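Local structure of putative P450-like enzyme (Streptomyces himastatinicus ATCC 53653, 5Z9J) at residues Leu151-Gln154 against Trp155-Met159; Leu133-Ile136 against Met137-Leu141; Leu48-Pro51 against Lys52-Ser55. The protein binds heme b through an axial thiolate and probably acts as a cytochrome P450 monooxygenase in bacterial secondary metabolism. One frame throughout, in Å; residues are numbered along the deposited sequence.

Contact 1: residues Leu151-Gln154 against Trp155-Met159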
loop_
_atom_site.group_PDB
_atom_site.type_symbol
_atom_site.label_atom_id
_atom_site.label_comp_id
_atom_site.label_asym_id
_atom_site.label_seq_id
_atom_site.Cartn_x
_atom_site.Cartn_y
_atom_site.Cartn_z
ATOM N N LEU A 151 6.037 18.203 -4.802
ATOM C CA LEU A 151 7.058 17.906 -3.815
ATOM C C LEU A 151 6.879 16.476 -3.298
ATOM O O LEU A 151 7.858 15.793 -2.982
ATOM C CB LEU A 151 6.992 18.919 -2.673
ATOM C CG LEU A 151 7.937 18.722 -1.495
ATOM C CD1 LEU A 151 9.358 18.674 -2.028
ATOM C CD2 LEU A 151 7.771 19.850 -0.472
ATOM N N PHE A 152 5.632 16.015 -3.267
ATOM C CA PHE A 152 5.322 14.656 -2.812
ATOM C C PHE A 152 5.693 13.560 -3.827
ATOM O O PHE A 152 6.193 12.489 -3.444
ATOM C CB PHE A 152 3.828 14.551 -2.465
ATOM C CG PHE A 152 3.407 15.376 -1.264
ATOM C CD1 PHE A 152 4.344 16.008 -0.463
ATOM C CD2 PHE A 152 2.065 15.514 -0.937
ATOM C CE1 PHE A 152 3.942 16.760 0.645
ATOM C CE2 PHE A 152 1.657 16.261 0.165
ATOM C CZ PHE A 152 2.595 16.883 0.955
ATOM N N ARG A 153 5.456 13.815 -5.114
ATOM C CA ARG A 153 5.795 12.812 -6.120
ATOM C C ARG A 153 7.314 12.650 -6.206
ATOM O O ARG A 153 7.817 11.533 -6.427
ATOM C CB ARG A 153 5.209 13.190 -7.486
ATOM C CG ARG A 153 5.497 12.197 -8.589
ATOM C CD ARG A 153 4.319 11.248 -8.759
ATOM N NE ARG A 153 4.545 10.154 -9.704
ATOM C CZ ARG A 153 5.245 9.052 -9.451
ATOM N NH1 ARG A 153 5.812 8.859 -8.268
ATOM N NH2 ARG A 153 5.370 8.131 -10.392
ATOM N N GLN A 154 8.030 13.744 -5.927
ATOM C CA GLN A 154 9.481 13.732 -5.814
ATOM C C GLN A 154 9.938 12.829 -4.680
ATOM O O GLN A 154 10.778 11.948 -4.869
ATOM C CB GLN A 154 9.999 15.156 -5.569
ATOM C CG GLN A 154 11.511 15.281 -5.551
ATOM C CD GLN A 154 11.997 16.718 -5.411
ATOM O OE1 GLN A 154 11.217 17.673 -5.506
ATOM N NE2 GLN A 154 13.299 16.874 -5.191
ATOM N N TRP A 155 9.349 13.041 -3.507
ATOM C CA TRP A 155 9.673 12.255 -2.330
ATOM C C TRP A 155 9.328 10.783 -2.530
ATOM O O TRP A 155 10.023 9.908 -2.022
ATOM C CB TRP A 155 8.918 12.776 -1.104
ATOM C CG TRP A 155 9.326 14.135 -0.606
ATOM C CD1 TRP A 155 10.397 14.875 -0.998
ATOM C CD2 TRP A 155 8.658 14.895 0.407
ATOM N NE1 TRP A 155 10.433 16.066 -0.297
ATOM C CE2 TRP A 155 9.374 16.096 0.571
ATOM C CE3 TRP A 155 7.515 14.675 1.186
ATOM C CZ2 TRP A 155 8.990 17.070 1.487
ATOM C CZ3 TRP A 155 7.133 15.647 2.095
ATOM C CH2 TRP A 155 7.867 16.829 2.235
ATOM N N MET A 156 8.319 10.514 -3.350
ATOM C CA MET A 156 7.803 9.168 -3.488
ATOM C C MET A 156 8.625 8.337 -4.458
ATOM O O MET A 156 8.549 7.110 -4.432
ATOM C CB MET A 156 6.339 9.231 -3.957
ATOM C CG MET A 156 5.623 7.891 -4.239
ATOM S SD MET A 156 5.207 7.015 -2.700
ATOM C CE MET A 156 4.347 8.326 -1.837
ATOM N N ASP A 157 9.508 8.976 -5.215
ATOM C CA ASP A 157 10.412 8.212 -6.064
ATOM C C ASP A 157 11.708 7.908 -5.345
ATOM O O ASP A 157 12.340 6.887 -5.622
ATOM C CB ASP A 157 10.706 8.964 -7.348
ATOM C CG ASP A 157 9.519 9.045 -8.222
ATOM O OD1 ASP A 157 8.429 8.640 -7.770
ATOM O OD2 ASP A 157 9.674 9.520 -9.344
ATOM N N LYS A 158 12.074 8.775 -4.407
ATOM C CA LYS A 158 13.196 8.527 -3.522
ATOM C C LYS A 158 12.895 7.351 -2.595
ATOM O O LYS A 158 13.766 6.533 -2.293
ATOM C CB LYS A 158 13.535 9.779 -2.719
ATOM C CG LYS A 158 14.182 10.884 -3.553
ATOM C CD LYS A 158 14.475 12.113 -2.706
ATOM C CE LYS A 158 15.165 13.205 -3.504
ATOM N NZ LYS A 158 15.504 14.412 -2.657
ATOM N N MET A 159 11.657 7.292 -2.126
ATOM C CA MET A 159 11.241 6.215 -1.255
ATOM C C MET A 159 10.976 4.935 -2.062
ATOM O O MET A 159 11.177 3.834 -1.558
ATOM C CB MET A 159 10.010 6.644 -0.449
ATOM C CG MET A 159 10.343 7.701 0.601
ATOM S SD MET A 159 8.951 8.356 1.548
ATOM C CE MET A 159 8.034 9.282 0.321
#

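Contact 2: residues Leu133-Ile136 against Met137-Leu141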
loop_
_atom_site.group_PDB
_atom_site.type_symbol
_atom_site.label_atom_id
_atom_site.label_comp_id
_atom_site.label_asym_id
_atom_site.label_seq_id
_atom_site.Cartn_x
_atom_site.Cartn_y
_atom_site.Cartn_z
ATOM N N LEU A 133 -4.581 10.114 -9.020
ATOM C CA LEU A 133 -5.836 10.218 -8.265
ATOM C C LEU A 133 -5.651 9.999 -6.743
ATOM O O LEU A 133 -5.944 10.926 -5.966
ATOM C CB LEU A 133 -6.913 9.265 -8.837
ATOM C CG LEU A 133 -8.165 9.142 -7.962
ATOM C CD1 LEU A 133 -8.911 10.519 -7.897
ATOM C CD2 LEU A 133 -9.108 8.082 -8.475
ATOM N N PRO A 134 -5.083 8.845 -6.304
ATOM C CA PRO A 134 -4.878 8.649 -4.857
ATOM C C PRO A 134 -3.880 9.626 -4.264
ATOM O O PRO A 134 -4.006 9.981 -3.104
ATOM C CB PRO A 134 -4.326 7.231 -4.775
ATOM C CG PRO A 134 -3.834 6.929 -6.150
ATOM C CD PRO A 134 -4.648 7.663 -7.071
ATOM N N LEU A 135 -2.917 10.062 -5.050
ATOM C CA LEU A 135 -2.000 11.079 -4.593
ATOM C C LEU A 135 -2.753 12.396 -4.328
ATOM O O LEU A 135 -2.544 13.062 -3.311
ATOM C CB LEU A 135 -0.878 11.311 -5.605
ATOM C CG LEU A 135 0.040 12.440 -5.062
ATOM C CD1 LEU A 135 0.578 12.037 -3.674
ATOM C CD2 LEU A 135 1.149 12.838 -5.984
ATOM N N ILE A 136 -3.584 12.801 -5.270
ATOM C CA ILE A 136 -4.357 14.021 -5.122
ATOM C C ILE A 136 -5.307 13.968 -3.905
ATOM O O ILE A 136 -5.410 14.946 -3.139
ATOM C CB ILE A 136 -5.141 14.345 -6.391
ATOM C CG1 ILE A 136 -4.182 14.757 -7.511
ATOM C CG2 ILE A 136 -6.131 15.496 -6.153
ATOM C CD1 ILE A 136 -4.856 14.894 -8.880
ATOM N N MET A 137 -5.972 12.836 -3.728
ATOM C CA MET A 137 -6.921 12.623 -2.636
ATOM C C MET A 137 -6.274 12.761 -1.287
ATOM O O MET A 137 -6.880 13.306 -0.354
ATOM C CB MET A 137 -7.580 11.239 -2.736
ATOM C CG MET A 137 -8.589 11.094 -3.864
ATOM S SD MET A 137 -10.018 12.204 -3.734
ATOM C CE MET A 137 -10.913 11.550 -2.331
ATOM N N ILE A 138 -5.081 12.194 -1.139
ATOM C CA ILE A 138 -4.405 12.260 0.138
ATOM C C ILE A 138 -3.855 13.669 0.339
ATOM O O ILE A 138 -3.860 14.163 1.425
ATOM C CB ILE A 138 -3.283 11.252 0.271
ATOM C CG1 ILE A 138 -3.863 9.817 0.118
ATOM C CG2 ILE A 138 -2.705 11.311 1.658
ATOM C CD1 ILE A 138 -2.786 8.759 0.127
ATOM N N SER A 139 -3.391 14.284 -0.729
ATOM C CA SER A 139 -2.836 15.646 -0.624
ATOM C C SER A 139 -3.921 16.593 -0.142
ATOM O O SER A 139 -3.704 17.322 0.823
ATOM C CB SER A 139 -2.253 16.074 -1.965
ATOM O OG SER A 139 -1.253 15.153 -2.388
ATOM N N ASP A 140 -5.110 16.503 -0.722
ATOM C CA ASP A 140 -6.232 17.323 -0.303
ATOM C C ASP A 140 -6.628 16.993 1.129
ATOM O O ASP A 140 -6.858 17.889 1.920
ATOM C CB ASP A 140 -7.445 17.094 -1.202
ATOM C CG ASP A 140 -7.248 17.624 -2.580
ATOM O OD1 ASP A 140 -6.278 18.375 -2.773
ATOM O OD2 ASP A 140 -8.035 17.278 -3.480
ATOM N N LEU A 141 -6.609 15.717 1.500
ATOM C CA LEU A 141 -7.004 15.371 2.857
ATOM C C LEU A 141 -6.060 16.029 3.881
ATOM O O LEU A 141 -6.498 16.555 4.917
ATOM C CB LEU A 141 -7.042 13.864 3.031
ATOM C CG LEU A 141 -7.232 13.445 4.489
ATOM C CD1 LEU A 141 -8.497 14.102 5.049
ATOM C CD2 LEU A 141 -7.319 11.959 4.583
#

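Contact 3: residues Leu48-Pro51 against Lys52-Ser55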
loop_
_atom_site.group_PDB
_atom_site.type_symbol
_atom_site.label_atom_id
_atom_site.label_comp_id
_atom_site.label_asym_id
_atom_site.label_seq_id
_atom_site.Cartn_x
_atom_site.Cartn_y
_atom_site.Cartn_z
ATOM N N LEU A 48 0.028 -12.405 11.762
ATOM C CA LEU A 48 -0.438 -10.994 11.755
ATOM C C LEU A 48 -1.290 -10.723 13.013
ATOM O O LEU A 48 -1.295 -9.598 13.506
ATOM C CB LEU A 48 -1.234 -10.691 10.469
ATOM C CG LEU A 48 -0.462 -10.783 9.150
ATOM C CD1 LEU A 48 -1.405 -10.559 7.963
ATOM C CD2 LEU A 48 0.679 -9.725 9.093
ATOM N N SER A 49 -1.981 -11.760 13.531
ATOM C CA SER A 49 -2.802 -11.614 14.742
ATOM C C SER A 49 -2.030 -11.823 16.057
ATOM O O SER A 49 -2.604 -11.800 17.143
ATOM C CB SER A 49 -3.988 -12.583 14.695
ATOM O OG SER A 49 -4.717 -12.344 13.521
ATOM N N ASN A 50 -0.734 -12.067 15.945
ATOM C CA ASN A 50 0.086 -12.248 17.106
ATOM C C ASN A 50 1.194 -11.202 17.148
ATOM O O ASN A 50 2.371 -11.553 16.996
ATOM C CB ASN A 50 0.687 -13.657 17.091
ATOM C CG ASN A 50 1.310 -14.030 18.408
ATOM O OD1 ASN A 50 1.514 -13.169 19.266
ATOM N ND2 ASN A 50 1.623 -15.310 18.581
ATOM N N PRO A 51 0.835 -9.921 17.387
ATOM C CA PRO A 51 1.877 -8.875 17.367
ATOM C C PRO A 51 2.835 -8.914 18.565
ATOM O O PRO A 51 3.948 -8.414 18.436
ATOM C CB PRO A 51 1.067 -7.568 17.348
ATOM C CG PRO A 51 -0.176 -7.904 18.042
ATOM C CD PRO A 51 -0.495 -9.354 17.665
ATOM N N LYS A 52 2.410 -9.474 19.691
ATOM C CA LYS A 52 3.264 -9.595 20.869
ATOM C C LYS A 52 4.476 -10.467 20.522
ATOM O O LYS A 52 5.586 -10.216 20.971
ATOM C CB LYS A 52 2.493 -10.191 22.057
ATOM C CG LYS A 52 1.333 -9.314 22.568
ATOM C CD LYS A 52 -0.033 -10.001 22.454
ATOM C CE LYS A 52 0.047 -11.497 22.735
ATOM N NZ LYS A 52 -1.273 -12.217 22.591
ATOM N N VAL A 53 4.251 -11.520 19.746
ATOM C CA VAL A 53 5.341 -12.382 19.309
ATOM C C VAL A 53 5.994 -11.902 17.994
ATOM O O VAL A 53 7.212 -11.997 17.834
ATOM C CB VAL A 53 4.877 -13.849 19.177
ATOM C CG1 VAL A 53 5.920 -14.661 18.439
ATOM C CG2 VAL A 53 4.637 -14.448 20.582
ATOM N N PHE A 54 5.193 -11.429 17.036
ATOM C CA PHE A 54 5.737 -10.990 15.744
ATOM C C PHE A 54 5.698 -9.476 15.571
ATOM O O PHE A 54 4.727 -8.929 15.074
ATOM C CB PHE A 54 4.998 -11.683 14.608
ATOM C CG PHE A 54 5.188 -13.195 14.615
ATOM C CD1 PHE A 54 6.343 -13.781 14.082
ATOM C CD2 PHE A 54 4.235 -14.013 15.194
ATOM C CE1 PHE A 54 6.504 -15.203 14.094
ATOM C CE2 PHE A 54 4.398 -15.425 15.230
ATOM C CZ PHE A 54 5.533 -16.008 14.678
ATOM N N SER A 55 6.787 -8.831 15.955
ATOM C CA SER A 55 6.856 -7.383 15.990
ATOM C C SER A 55 6.838 -6.738 14.609
ATOM O O SER A 55 7.385 -7.249 13.647
ATOM C CB SER A 55 8.126 -6.977 16.747
ATOM O OG SER A 55 8.300 -5.580 16.747
#

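Contact 1: residues Leu151-Gln154 against Trp155-Met159
Trp155 folds back over the preceding turn of helix 147-163, the F helix by its order in the cytochrome P450 fold, and meets Leu151 and Phe152. Its CB starts the contact beside the carbonyl oxygen of Phe152 (Trp155 CB to Phe152 O 3.6 Å). With CG anti to its own carbonyl carbon (chi1 -68°), the indole is carried back along the helix, and Leu151 O sits over one face, offset toward the rim and 3.2 Å from Trp155 CG. The same oxygen, Leu151 O, accepts the backbone N-H of Trp155 N at 3.2 Å, a regular i to i+4 helical bond. Further out along the ring the isobutyl group of Leu151 takes over: Leu151 CD1 touches Trp155 NE1 at 3.3 Å, and Leu151 CG packs on Trp155 CZ2 at 3.6 Å. Trp155 NE1 is hydrogen-bonded to Glu188 OE2, and the ring meets Tyr192 edge-to-face, both on helix 172-202. At the other end of the benzo ring Trp155 CZ3 lies 3.7 Å from Phe152 CE1; the two six-membered rings are inclined at 38°, neither stacked nor perpendicular. Phe152 in turn leans on Leu235 of helix 224-238, leaving the aromatic pair wedged between neighbouring helices. A separate, exposed flank carries a salt bridge, in which Arg153 NH1 meets Asp157 OD1 at 2.7 Å with guanidinium and carboxylate planes almost perpendicular, 82° apart.

Contact 2: residues Leu133-Ile136 against Met137-Leu141
Leu135 O is gripped by two donors of one residue: Ser139 OG at 2.6 Å and Ser139 N at 3.0 Å, reaching it from opposite faces of the carbonyl plane. The hydroxyl gets there because OG stands anti to the Ser139 carbonyl carbon (chi1 -58°), turned back along helix 132-142; it lies above the carbonyl plane, while the amide is less tilted. Ser139 OG also touches the methyl Leu135 CD1 at 3.8 Å, and Phe152 of helix 147-163 packs against this serine. An alanine here would remove the hydroxyl, leaving Leu135 O with the Ser139 amide alone of these two donors, and would probably open a small gap beside Leu135 CD1 and Phe152. On another flank Leu133 and Met137 run side by side, Leu133 CD1 to Met137 CG 4.1 Å, between helices 96-116 and 350-367. Ile136 and Asp140 also lie alongside each other, with Ile136 CG2 3.7 Å from Asp140 OD2; the other carboxylate oxygen, OD1, forms a salt bridge with Arg149. Ile138 CG1 lies 3.2 Å from Pro134 O, and the Ile138 side chain touches the heme. Straight i to i+4 backbone bonds run beneath these pairs, Met137 N to Leu133 O at 2.9 Å among them. By chain order this is helix E, a member of the four-helix core bundle of the cytochrome P450 fold.

Contact 3: residues Leu48-Pro51 against Lys52-Ser55
Asn50 holds the turn closed with both of its oxygens. Asn50 O accepts the N-H of Phe54 N at 2.8 Å, a nearly straight bond (162°) lying in the carbonyl plane, and also takes a weak bond from Val53 N. The side-chain Asn50 OD1 gives Val53 N its better acceptor, 3.2 Å away, although the donor stands well above the amide plane rather than within it. The two oxygens together make an Asx motif round a single turn of alpha-helical shape, with Pro51, Lys52 and Val53 all in helical backbone conformation. Asn50 CG is anti to its backbone N (chi1 -167°), which swings the carboxamide across Val53. There Asn50 OD1 lies 3.4 Å and Asn50 ND2 3.6 Å from Val53 CB, so that the amide is pressed on the valine's branch point. Phe54 presents a ring edge to Asn50 O, with Phe54 CD2 3.6 Å from that oxygen, and Val53 CG1 lies over one ring face, offset toward its rim. Lys52, bent at its second and third torsions, passes CE at 4.1 Å from Asn50 OD1. Outward, Pro51 packs on Ile344 and Phe54 on Val295 and Val297 of strand 295-297, while Ser55 OG is hydrogen-bonded to Asp79. The turn carries the chain from helix 41-48 into strand 54-55, an edge strand of a mixed sheet, whose Ser55 pairs through its backbone with Ala290 of strand 287-291.

Overall arrangement
Contacts 1 and 2 lie on consecutive helices, 147-163 and 132-142, with centres 14 Å apart, and touch directly: Phe152 CD2 comes to 3.6 Å from Ser139 OG, and Phe152 CB packs on Leu135 CD1. Contact 3 is remote, its centre 31 Å from either of the others and across the chain's centre from contact 2. Contact 2 reaches the heme: the side chain of Ile138 is about 4 Å from the heme, that of Met156 about 11 Å from the heme and that of Pro51 about 9 Å from the heme. Contact 3 lies closer to heme-binding side chains, Phe54 about 4 Å from Arg289 and Pro51 about 5 Å from His345, whereas the side chains of Ile138 and Met156 are about 7 and 8 Å from that of Asn237.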